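Local coordinates for actin-related protein 8 (PDB 4FO0), which binds ATP as an actin-family subunit of the INO80 chromatin-remodelling complex, which works in transcription, DNA replication and probably DNA repair, and does not polymerise, at residues A[59-64]-A[307-312]; A[282-287]-A[311-316]; A[318-323]-A[355-360]. All coordinates share one frame; numbering follows the deposited sequence.

Interaction 1 of 3, residues A[59-64]-A[307-312]; sequences SWLLRE and MDCLLL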
loop_
_atom_site.group_PDB
_atom_site.type_symbol
_atom_site.label_atom_id
_atom_site.label_comp_id
_atom_site.label_asym_id
_atom_site.label_seq_id
_atom_site.Cartn_x
_atom_site.Cartn_y
_atom_site.Cartn_z
ATOM N N SER A 59 -8.579 4.377 -12.499
ATOM C CA SER A 59 -8.781 5.192 -11.319
ATOM C C SER A 59 -7.602 4.976 -10.367
ATOM O O SER A 59 -7.057 3.875 -10.279
ATOM C CB SER A 59 -10.091 4.793 -10.647
ATOM O OG SER A 59 -11.027 4.342 -11.616
ATOM N N TRP A 60 -7.204 6.030 -9.670
ATOM C CA TRP A 60 -6.211 5.911 -8.620
ATOM C C TRP A 60 -6.730 6.454 -7.275
ATOM O O TRP A 60 -7.108 5.681 -6.385
ATOM C CB TRP A 60 -4.945 6.632 -9.034
ATOM C CG TRP A 60 -3.858 6.524 -8.031
ATOM C CD1 TRP A 60 -3.871 5.796 -6.873
ATOM C CD2 TRP A 60 -2.586 7.174 -8.088
ATOM N NE1 TRP A 60 -2.682 5.960 -6.204
ATOM C CE2 TRP A 60 -1.876 6.802 -6.926
ATOM C CE3 TRP A 60 -1.974 8.037 -9.010
ATOM C CZ2 TRP A 60 -0.590 7.258 -6.662
ATOM C CZ3 TRP A 60 -0.700 8.488 -8.750
ATOM C CH2 TRP A 60 -0.019 8.099 -7.584
ATOM N N LEU A 61 -6.750 7.778 -7.128
ATOM C CA LEU A 61 -7.308 8.389 -5.925
ATOM C C LEU A 61 -8.833 8.477 -5.983
ATOM O O LEU A 61 -9.479 8.754 -4.981
ATOM C CB LEU A 61 -6.725 9.779 -5.653
ATOM C CG LEU A 61 -5.227 9.967 -5.447
ATOM C CD1 LEU A 61 -5.007 11.300 -4.756
ATOM C CD2 LEU A 61 -4.587 8.828 -4.653
ATOM N N LEU A 62 -9.424 8.266 -7.147
ATOM C CA LEU A 62 -10.874 8.137 -7.181
ATOM C C LEU A 62 -11.267 6.664 -7.194
ATOM O O LEU A 62 -10.438 5.786 -7.467
ATOM C CB LEU A 62 -11.475 8.863 -8.372
ATOM C CG LEU A 62 -11.496 10.383 -8.298
ATOM C CD1 LEU A 62 -12.460 10.901 -9.337
ATOM C CD2 LEU A 62 -11.916 10.843 -6.918
ATOM N N ARG A 63 -12.531 6.399 -6.889
ATOM C CA ARG A 63 -13.029 5.035 -6.781
ATOM C C ARG A 63 -14.536 5.109 -6.834
ATOM O O ARG A 63 -15.100 6.191 -6.671
ATOM C CB ARG A 63 -12.569 4.395 -5.462
ATOM C CG ARG A 63 -12.886 5.234 -4.218
ATOM C CD ARG A 63 -12.372 4.578 -2.949
ATOM N NE ARG A 63 -12.904 3.228 -2.767
ATOM C CZ ARG A 63 -12.499 2.391 -1.816
ATOM N NH1 ARG A 63 -11.557 2.762 -0.967
ATOM N NH2 ARG A 63 -13.032 1.186 -1.717
ATOM N N GLU A 64 -15.186 3.969 -7.056
ATOM C CA GLU A 64 -16.648 3.907 -7.068
ATOM C C GLU A 64 -17.267 4.249 -5.717
ATOM O O GLU A 64 -16.730 3.905 -4.666
ATOM C CB GLU A 64 -17.126 2.513 -7.459
ATOM C CG GLU A 64 -17.098 2.200 -8.933
ATOM C CD GLU A 64 -17.378 0.724 -9.185
ATOM O OE1 GLU A 64 -16.757 0.141 -10.105
ATOM O OE2 GLU A 64 -18.211 0.144 -8.449
ATOM N N MET A 307 -0.327 13.615 -12.279
ATOM C CA MET A 307 0.649 14.535 -11.696
ATOM C C MET A 307 0.121 15.133 -10.389
ATOM O O MET A 307 0.845 15.211 -9.397
ATOM C CB MET A 307 1.029 15.647 -12.692
ATOM C CG MET A 307 1.867 15.187 -13.892
ATOM S SD MET A 307 3.483 14.563 -13.383
ATOM C CE MET A 307 3.201 12.798 -13.509
ATOM N N ASP A 308 -1.141 15.560 -10.413
ATOM C CA ASP A 308 -1.834 16.069 -9.243
ATOM C C ASP A 308 -1.879 15.024 -8.139
ATOM O O ASP A 308 -1.637 15.320 -6.962
ATOM C CB ASP A 308 -3.260 16.471 -9.615
ATOM C CG ASP A 308 -3.302 17.689 -10.522
ATOM O OD1 ASP A 308 -2.260 18.366 -10.650
ATOM O OD2 ASP A 308 -4.375 17.979 -11.098
ATOM N N CYS A 309 -2.196 13.797 -8.527
ATOM C CA CYS A 309 -2.258 12.708 -7.581
ATOM C C CYS A 309 -0.935 12.460 -6.895
ATOM O O CYS A 309 -0.898 12.221 -5.689
ATOM C CB CYS A 309 -2.771 11.449 -8.254
ATOM S SG CYS A 309 -4.524 11.582 -8.511
ATOM N N LEU A 310 0.154 12.523 -7.649
ATOM C CA LEU A 310 1.477 12.406 -7.035
ATOM C C LEU A 310 1.687 13.547 -6.041
ATOM O O LEU A 310 2.262 13.358 -4.968
ATOM C CB LEU A 310 2.588 12.396 -8.099
ATOM C CG LEU A 310 2.595 11.183 -9.028
ATOM C CD1 LEU A 310 3.609 11.374 -10.121
ATOM C CD2 LEU A 310 2.909 9.919 -8.248
ATOM N N LEU A 311 1.202 14.730 -6.408
ATOM C CA LEU A 311 1.280 15.903 -5.545
ATOM C C LEU A 311 0.513 15.699 -4.240
ATOM O O LEU A 311 1.044 15.932 -3.151
ATOM C CB LEU A 311 0.725 17.118 -6.273
ATOM C CG LEU A 311 0.733 18.402 -5.446
ATOM C CD1 LEU A 311 2.158 18.825 -5.133
ATOM C CD2 LEU A 311 -0.019 19.496 -6.173
ATOM N N LEU A 312 -0.739 15.259 -4.355
ATOM C CA LEU A 312 -1.566 14.997 -3.185
ATOM C C LEU A 312 -0.926 13.948 -2.279
ATOM O O LEU A 312 -0.801 14.173 -1.070
ATOM C CB LEU A 312 -2.984 14.608 -3.603
ATOM C CG LEU A 312 -3.666 15.730 -4.410
ATOM C CD1 LEU A 312 -5.063 15.348 -4.915
ATOM C CD2 LEU A 312 -3.708 17.032 -3.606
#

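Interaction 2 of 3, residues A[282-287]-A[311-316]; sequences DVSRCF and LLQHLK. With ATP (adenosine-5'-triphosphate), chain C.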
loop_
_atom_site.group_PDB
_atom_site.type_symbol
_atom_site.label_atom_id
_atom_site.label_comp_id
_atom_site.label_asym_id
_atom_site.label_seq_id
_atom_site.Cartn_x
_atom_site.Cartn_y
_atom_site.Cartn_z
ATOM N N ASP A 282 -6.878 6.750 0.024
ATOM C CA ASP A 282 -8.091 7.321 0.615
ATOM C C ASP A 282 -7.802 8.480 1.555
ATOM O O ASP A 282 -8.488 9.499 1.524
ATOM C CB ASP A 282 -8.879 6.245 1.339
ATOM C CG ASP A 282 -9.182 5.066 0.444
ATOM O OD1 ASP A 282 -10.127 5.185 -0.371
ATOM O OD2 ASP A 282 -8.471 4.035 0.548
ATOM N N VAL A 283 -6.774 8.336 2.379
ATOM C CA VAL A 283 -6.300 9.456 3.176
ATOM C C VAL A 283 -5.861 10.641 2.315
ATOM O O VAL A 283 -6.125 11.791 2.644
ATOM C CB VAL A 283 -5.115 9.047 4.023
ATOM C CG1 VAL A 283 -4.611 10.253 4.828
ATOM C CG2 VAL A 283 -5.509 7.911 4.919
ATOM N N SER A 284 -5.161 10.354 1.229
ATOM C CA SER A 284 -4.692 11.407 0.351
ATOM C C SER A 284 -5.877 12.188 -0.218
ATOM O O SER A 284 -5.824 13.397 -0.331
ATOM C CB SER A 284 -3.837 10.839 -0.788
ATOM O OG SER A 284 -2.563 10.449 -0.304
ATOM N N ARG A 285 -6.945 11.493 -0.577
ATOM C CA ARG A 285 -8.075 12.141 -1.220
ATOM C C ARG A 285 -8.795 12.966 -0.161
ATOM O O ARG A 285 -9.172 14.117 -0.387
ATOM C CB ARG A 285 -9.002 11.089 -1.826
ATOM C CG ARG A 285 -10.259 11.641 -2.487
ATOM C CD ARG A 285 -11.405 10.616 -2.415
ATOM N NE ARG A 285 -10.892 9.269 -2.639
ATOM C CZ ARG A 285 -11.013 8.238 -1.809
ATOM N NH1 ARG A 285 -11.664 8.340 -0.653
ATOM N NH2 ARG A 285 -10.475 7.080 -2.158
ATOM N N CYS A 286 -8.945 12.371 1.014
ATOM C CA CYS A 286 -9.586 13.033 2.136
ATOM C C CYS A 286 -8.865 14.340 2.497
ATOM O O CYS A 286 -9.490 15.409 2.603
ATOM C CB CYS A 286 -9.625 12.076 3.324
ATOM S SG CYS A 286 -10.363 12.724 4.825
ATOM N N PHE A 287 -7.552 14.243 2.678
ATOM C CA PHE A 287 -6.717 15.409 2.930
ATOM C C PHE A 287 -6.901 16.494 1.864
ATOM O O PHE A 287 -6.971 17.678 2.167
ATOM C CB PHE A 287 -5.248 15.007 3.011
ATOM C CG PHE A 287 -4.361 16.097 3.532
ATOM C CD1 PHE A 287 -4.701 16.791 4.691
ATOM C CD2 PHE A 287 -3.186 16.425 2.881
ATOM C CE1 PHE A 287 -3.890 17.802 5.184
ATOM C CE2 PHE A 287 -2.361 17.432 3.369
ATOM C CZ PHE A 287 -2.714 18.123 4.525
ATOM N N LEU A 311 1.202 14.730 -6.408
ATOM C CA LEU A 311 1.280 15.903 -5.545
ATOM C C LEU A 311 0.513 15.699 -4.240
ATOM O O LEU A 311 1.044 15.932 -3.151
ATOM C CB LEU A 311 0.725 17.118 -6.273
ATOM C CG LEU A 311 0.733 18.402 -5.446
ATOM C CD1 LEU A 311 2.158 18.825 -5.133
ATOM C CD2 LEU A 311 -0.019 19.496 -6.173
ATOM N N LEU A 312 -0.739 15.259 -4.355
ATOM C CA LEU A 312 -1.566 14.997 -3.185
ATOM C C LEU A 312 -0.926 13.948 -2.279
ATOM O O LEU A 312 -0.801 14.173 -1.070
ATOM C CB LEU A 312 -2.984 14.608 -3.603
ATOM C CG LEU A 312 -3.666 15.730 -4.410
ATOM C CD1 LEU A 312 -5.063 15.348 -4.915
ATOM C CD2 LEU A 312 -3.708 17.032 -3.606
ATOM N N GLN A 313 -0.481 12.826 -2.850
ATOM C CA GLN A 313 0.230 11.847 -2.035
ATOM C C GLN A 313 1.359 12.544 -1.305
ATOM O O GLN A 313 1.561 12.333 -0.106
ATOM C CB GLN A 313 0.797 10.692 -2.860
ATOM C CG GLN A 313 -0.241 9.827 -3.499
ATOM C CD GLN A 313 -0.389 8.488 -2.815
ATOM O OE1 GLN A 313 -1.370 8.245 -2.095
ATOM N NE2 GLN A 313 0.577 7.595 -3.048
ATOM N N HIS A 314 2.087 13.391 -2.026
ATOM C CA HIS A 314 3.283 13.988 -1.456
ATOM C C HIS A 314 2.933 14.935 -0.316
ATOM O O HIS A 314 3.566 14.908 0.739
ATOM C CB HIS A 314 4.100 14.712 -2.521
ATOM C CG HIS A 314 5.219 15.526 -1.954
ATOM N ND1 HIS A 314 6.316 14.958 -1.340
ATOM C CD2 HIS A 314 5.392 16.868 -1.874
ATOM C CE1 HIS A 314 7.124 15.915 -0.918
ATOM N NE2 HIS A 314 6.584 17.082 -1.222
ATOM N N LEU A 315 1.914 15.760 -0.544
ATOM C CA LEU A 315 1.437 16.693 0.465
ATOM C C LEU A 315 1.005 15.977 1.738
ATOM O O LEU A 315 1.402 16.358 2.840
ATOM C CB LEU A 315 0.293 17.546 -0.093
ATOM C CG LEU A 315 0.765 18.537 -1.172
ATOM C CD1 LEU A 315 -0.333 19.490 -1.583
ATOM C CD2 LEU A 315 1.988 19.309 -0.701
ATOM N N LYS A 316 0.197 14.934 1.589
ATOM C CA LYS A 316 -0.152 14.110 2.730
ATOM C C LYS A 316 1.096 13.643 3.490
ATOM O O LYS A 316 1.138 13.697 4.719
ATOM C CB LYS A 316 -0.951 12.884 2.303
ATOM C CG LYS A 316 -1.067 11.856 3.422
ATOM C CD LYS A 316 -1.585 10.523 2.946
ATOM C CE LYS A 316 -0.590 9.832 2.043
ATOM N NZ LYS A 316 -1.096 8.491 1.651
HETATM P PG ATP C . -1.423 -2.075 -1.283
HETATM O O1G ATP C . -0.657 -2.745 -0.175
HETATM O O2G ATP C . -1.628 -2.911 -2.523
HETATM O O3G ATP C . -2.673 -1.335 -0.854
HETATM P PB ATP C . 1.165 -0.876 -1.834
HETATM O O1B ATP C . 1.473 -0.223 -3.155
HETATM O O2B ATP C . 1.827 -2.164 -1.366
HETATM O O3B ATP C . -0.441 -0.909 -1.770
HETATM P PA ATP C . 2.704 0.629 0.040
HETATM O O1A ATP C . 3.712 0.981 -1.023
HETATM O O2A ATP C . 3.024 -0.341 1.149
HETATM O O3A ATP C . 1.339 0.241 -0.693
HETATM O "O5'" ATP C . 2.248 2.002 0.715
HETATM C "C5'" ATP C . 1.875 3.061 -0.152
HETATM C "C4'" ATP C . 1.226 4.142 0.676
HETATM O "O4'" ATP C . 2.167 4.555 1.655
HETATM C "C3'" ATP C . 0.870 5.376 -0.136
HETATM O "O3'" ATP C . -0.480 5.763 0.143
HETATM C "C2'" ATP C . 1.829 6.431 0.359
HETATM O "O2'" ATP C . 1.280 7.740 0.328
HETATM C "C1'" ATP C . 2.045 5.967 1.777
HETATM N N9 ATP C . 3.224 6.616 2.368
HETATM C C8 ATP C . 4.496 6.461 1.975
HETATM N N7 ATP C . 5.325 7.218 2.733
HETATM C C5 ATP C . 4.571 7.866 3.628
HETATM C C6 ATP C . 4.818 8.831 4.711
HETATM N N6 ATP C . 6.086 9.234 4.978
HETATM N N1 ATP C . 3.741 9.277 5.411
HETATM C C2 ATP C . 2.484 8.874 5.142
HETATM N N3 ATP C . 2.192 8.000 4.155
HETATM C C4 ATP C . 3.177 7.472 3.383
#

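Interaction 3 of 3, residues A[318-323]-A[355-360]; sequences TFCHLD and LQAPMA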
loop_
_atom_site.group_PDB
_atom_site.type_symbol
_atom_site.label_atom_id
_atom_site.label_comp_id
_atom_site.label_asym_id
_atom_site.label_seq_id
_atom_site.Cartn_x
_atom_site.Cartn_y
_atom_site.Cartn_z
ATOM N N THR A 318 3.957 14.850 3.705
ATOM C CA THR A 318 4.714 15.961 4.272
ATOM C C THR A 318 4.013 16.604 5.466
ATOM O O THR A 318 4.643 16.915 6.475
ATOM C CB THR A 318 4.986 17.015 3.200
ATOM O OG1 THR A 318 5.827 16.434 2.203
ATOM C CG2 THR A 318 5.675 18.207 3.781
ATOM N N PHE A 319 2.702 16.764 5.359
ATOM C CA PHE A 319 1.944 17.524 6.342
ATOM C C PHE A 319 1.164 16.728 7.384
ATOM O O PHE A 319 1.116 17.111 8.546
ATOM C CB PHE A 319 0.998 18.451 5.615
ATOM C CG PHE A 319 1.701 19.471 4.803
ATOM C CD1 PHE A 319 2.980 19.863 5.149
ATOM C CD2 PHE A 319 1.096 20.041 3.698
ATOM C CE1 PHE A 319 3.648 20.804 4.411
ATOM C CE2 PHE A 319 1.754 20.991 2.960
ATOM C CZ PHE A 319 3.036 21.367 3.315
ATOM N N CYS A 320 0.535 15.641 6.961
ATOM C CA CYS A 320 -0.294 14.842 7.849
ATOM C C CYS A 320 0.496 14.231 9.010
ATOM O O CYS A 320 1.653 13.830 8.858
ATOM C CB CYS A 320 -1.038 13.776 7.039
ATOM S SG CYS A 320 -2.310 14.533 5.969
ATOM N N HIS A 321 -0.132 14.185 10.179
ATOM C CA HIS A 321 0.513 13.641 11.376
ATOM C C HIS A 321 -0.569 13.058 12.270
ATOM O O HIS A 321 -1.747 13.372 12.091
ATOM C CB HIS A 321 1.272 14.743 12.127
ATOM C CG HIS A 321 0.384 15.833 12.651
ATOM N ND1 HIS A 321 -0.198 15.783 13.900
ATOM C CD2 HIS A 321 -0.042 16.987 12.084
ATOM C CE1 HIS A 321 -0.938 16.863 14.081
ATOM N NE2 HIS A 321 -0.857 17.612 12.997
ATOM N N LEU A 322 -0.176 12.211 13.219
ATOM C CA LEU A 322 -1.099 11.726 14.255
ATOM C C LEU A 322 -0.633 12.151 15.651
ATOM O O LEU A 322 -0.626 11.357 16.594
ATOM C CB LEU A 322 -1.249 10.211 14.188
ATOM C CG LEU A 322 -2.018 9.669 12.990
ATOM C CD1 LEU A 322 -1.772 8.172 12.829
ATOM C CD2 LEU A 322 -3.494 9.949 13.151
ATOM N N ASP A 323 -0.247 13.415 15.771
ATOM C CA ASP A 323 0.286 13.941 17.017
ATOM C C ASP A 323 -0.661 14.998 17.631
ATOM O O ASP A 323 -0.801 16.095 17.087
ATOM C CB ASP A 323 1.669 14.532 16.720
ATOM C CG ASP A 323 2.358 15.092 17.949
ATOM O OD1 ASP A 323 1.724 15.150 19.029
ATOM O OD2 ASP A 323 3.542 15.494 17.822
ATOM N N LEU A 355 -4.364 16.543 10.892
ATOM C CA LEU A 355 -4.610 15.453 11.839
ATOM C C LEU A 355 -5.913 14.708 11.549
ATOM O O LEU A 355 -5.988 13.507 11.695
ATOM C CB LEU A 355 -4.626 15.979 13.270
ATOM C CG LEU A 355 -5.033 15.004 14.379
ATOM C CD1 LEU A 355 -3.988 13.901 14.589
ATOM C CD2 LEU A 355 -5.219 15.790 15.647
ATOM N N GLN A 356 -6.934 15.436 11.122
ATOM C CA GLN A 356 -8.195 14.825 10.745
ATOM C C GLN A 356 -8.036 13.730 9.692
ATOM O O GLN A 356 -8.554 12.625 9.855
ATOM C CB GLN A 356 -9.162 15.890 10.238
ATOM C CG GLN A 356 -9.584 16.886 11.301
ATOM C CD GLN A 356 -10.331 18.056 10.704
ATOM O OE1 GLN A 356 -9.824 18.737 9.815
ATOM N NE2 GLN A 356 -11.549 18.274 11.160
ATOM N N ALA A 357 -7.323 14.040 8.613
ATOM C CA ALA A 357 -7.251 13.143 7.467
ATOM C C ALA A 357 -6.692 11.747 7.800
ATOM O O ALA A 357 -7.289 10.738 7.443
ATOM C CB ALA A 357 -6.457 13.791 6.356
ATOM N N PRO A 358 -5.533 11.689 8.466
ATOM C CA PRO A 358 -4.944 10.395 8.842
ATOM C C PRO A 358 -5.862 9.626 9.777
ATOM O O PRO A 358 -5.890 8.399 9.742
ATOM C CB PRO A 358 -3.668 10.785 9.604
ATOM C CG PRO A 358 -3.378 12.176 9.181
ATOM C CD PRO A 358 -4.672 12.833 8.808
ATOM N N MET A 359 -6.600 10.344 10.616
ATOM C CA MET A 359 -7.520 9.705 11.548
ATOM C C MET A 359 -8.773 9.148 10.889
ATOM O O MET A 359 -9.546 8.461 11.542
ATOM C CB MET A 359 -7.930 10.664 12.652
ATOM C CG MET A 359 -6.835 10.929 13.647
ATOM S SD MET A 359 -7.468 11.854 15.040
ATOM C CE MET A 359 -8.987 10.955 15.356
ATOM N N ALA A 360 -8.990 9.439 9.611
ATOM C CA ALA A 360 -10.104 8.807 8.923
ATOM C C ALA A 360 -9.839 7.308 8.776
ATOM O O ALA A 360 -10.767 6.537 8.544
ATOM C CB ALA A 360 -10.362 9.441 7.598
#

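Interaction 1 of 3, residues A[59-64]-A[307-312]
W60 and C309 meet through two different first torsions. In W60, CG lies anti to the backbone N (chi1 -178°), starting the side chain toward helix 306-319. In C309, SG lies anti to the carbonyl carbon (chi1 -75°), next to L61; CB, fixed by the helix backbone, meets the tryptophan.

The benzo part of the indole does the touching. Its CE3 is 3.6 Å from CB of C309, and CZ3 shares the contact. The sulfur approaches obliquely: SG of C309 is 5.1 Å from the centroid of the six-membered ring of W60, 39° off the ring normal, a Cys sulfur-aromatic contact. One helix position on, L310 comes in at the ring's edge, near its plane, with CD2 placed 3.5 Å from CH2 of W60; the two side chains cross at about a right angle. L61 meets the sulfur of the cysteine. Its CG sits 3.5 Å from SG of C309, and its CD1 passes on to CB of L312 at 4.0 Å. The other branch of L61, CD2, sits over one face of the W60 ring, nearer its rim than its middle, 3.7 Å from the ring plane. The two loop side chains are therefore packed on each other as well as on the helix.

Carbon and sulfur carry everything that crosses here, while the one polar atom of the indole, NE1, is hydrogen-bonded to OD2 of D255, an ATP-binding residue. The ring of W153 also meets W60. The loop follows a strand of the sheet that contains strand 17-21, and helix 306-319 probably corresponds to a subdomain 4 helix of actin, so the arrangement is consistent with a bridge beside the nucleotide cleft of the actin fold.

Interaction 2 of 3, residues A[282-287]-A[311-316]
K316 meets S284 beside the ATP ribose, at the crossing of helices 280-293 and 306-319, two helices that are probably the counterparts of a pair in actin subdomain 4. The axes of their short segments run nearly perpendicular, at 88°, and come within 8.8 Å of each other.

The lysine spans the crossing. Its chain bends at chi3 (68°), which swings CE to the serine side, and NZ donates a weak hydrogen bond to OG of S284 at 3.1 Å. K316 NZ also donates to O2' of ATP at 2.8 Å and, weakly, to O3' at 3.2 Å; the backbone oxygen of G280 is a further acceptor. V283 packs on the aliphatic part, its CG1 lying 3.6 Å from CD of K316, with the two side chains at about a right angle. Farther along, the ring of F287 packs obliquely on the other helix's backbone, CD2 being 3.8 Å from CA of K316.

A buried ammonium group is thus held by several oxygens at once, and its probable positive charge would be stabilised by the dipoles of the ribose hydroxyls, the serine hydroxyl and a peptide carbonyl, which is consistent with coupling between sugar binding and the packing of the two helices.

Interaction 3 of 3, residues A[318-323]-A[355-360]
H321 and L355 mark the closest approach of the two backbones, with their CA atoms 5.5 Å apart, just beyond C320, where the chain leaves helix 306-319 (psi 142°), turns away from helical geometry and passes helix 353-359. The backbone oxygen of H321 faces the helix: CA of L355 points its hydrogen at it in a CA-H...O contact of 3.5 Å, and CD1 of L355 lies 3.4 Å from the same oxygen.

CG of H321 takes the crowded position between the backbone N and the carbonyl carbon (chi1 63°). One face of the ring lies against CA of L355, and its CE1 is 3.9 Å from CB of L355. Its ND1 accepts a nearly in-plane hydrogen bond from the backbone N of D323, 3.0 Å long, which helps to fix the rotation of the ring. An alanine here would probably leave that N-H without its acceptor and open a gap beside the leucine.

This is the stretch of the actin fold in which the chain leaves one helix for strands 330-336 and 343-350 and comes back in helix 353-359, probably within subdomain 4.

P358, whose nitrogen makes no bond to the preceding turn and so kinks the helix, lies between C320 and L322. Its CG meets CB of C320 at 3.6 Å, and its CB meets CD2 of L322, also at 3.6 Å, the proline and leucine side chains lying alongside one another but running opposite ways. The same CD2 of L322 reaches CG of M359 at 3.5 Å, the two side chains slanting across each other, with F519 of helix 516-527 touching both.

In the fold
Helix 306-319 runs through all three contacts. Interactions 1 and 2, with centres 8 Å apart, share L311 and L312 and are joined by polar links: O of L61 is 2.8 Å from NE of R285, a probable hydrogen bond, and NH1 of R63 forms a salt bridge with OD1 of D282. Between interactions 2 and 3, centres 10 Å apart, the joint is apolar: F287 CD1 packs on C320 SG at 3.5 Å. Interactions 1 and 3 do not touch, their centres being 18 Å apart. ATP contacts interaction 2 directly; the side chains of W60 and C320 come within about 7 and 6 Å of it, respectively.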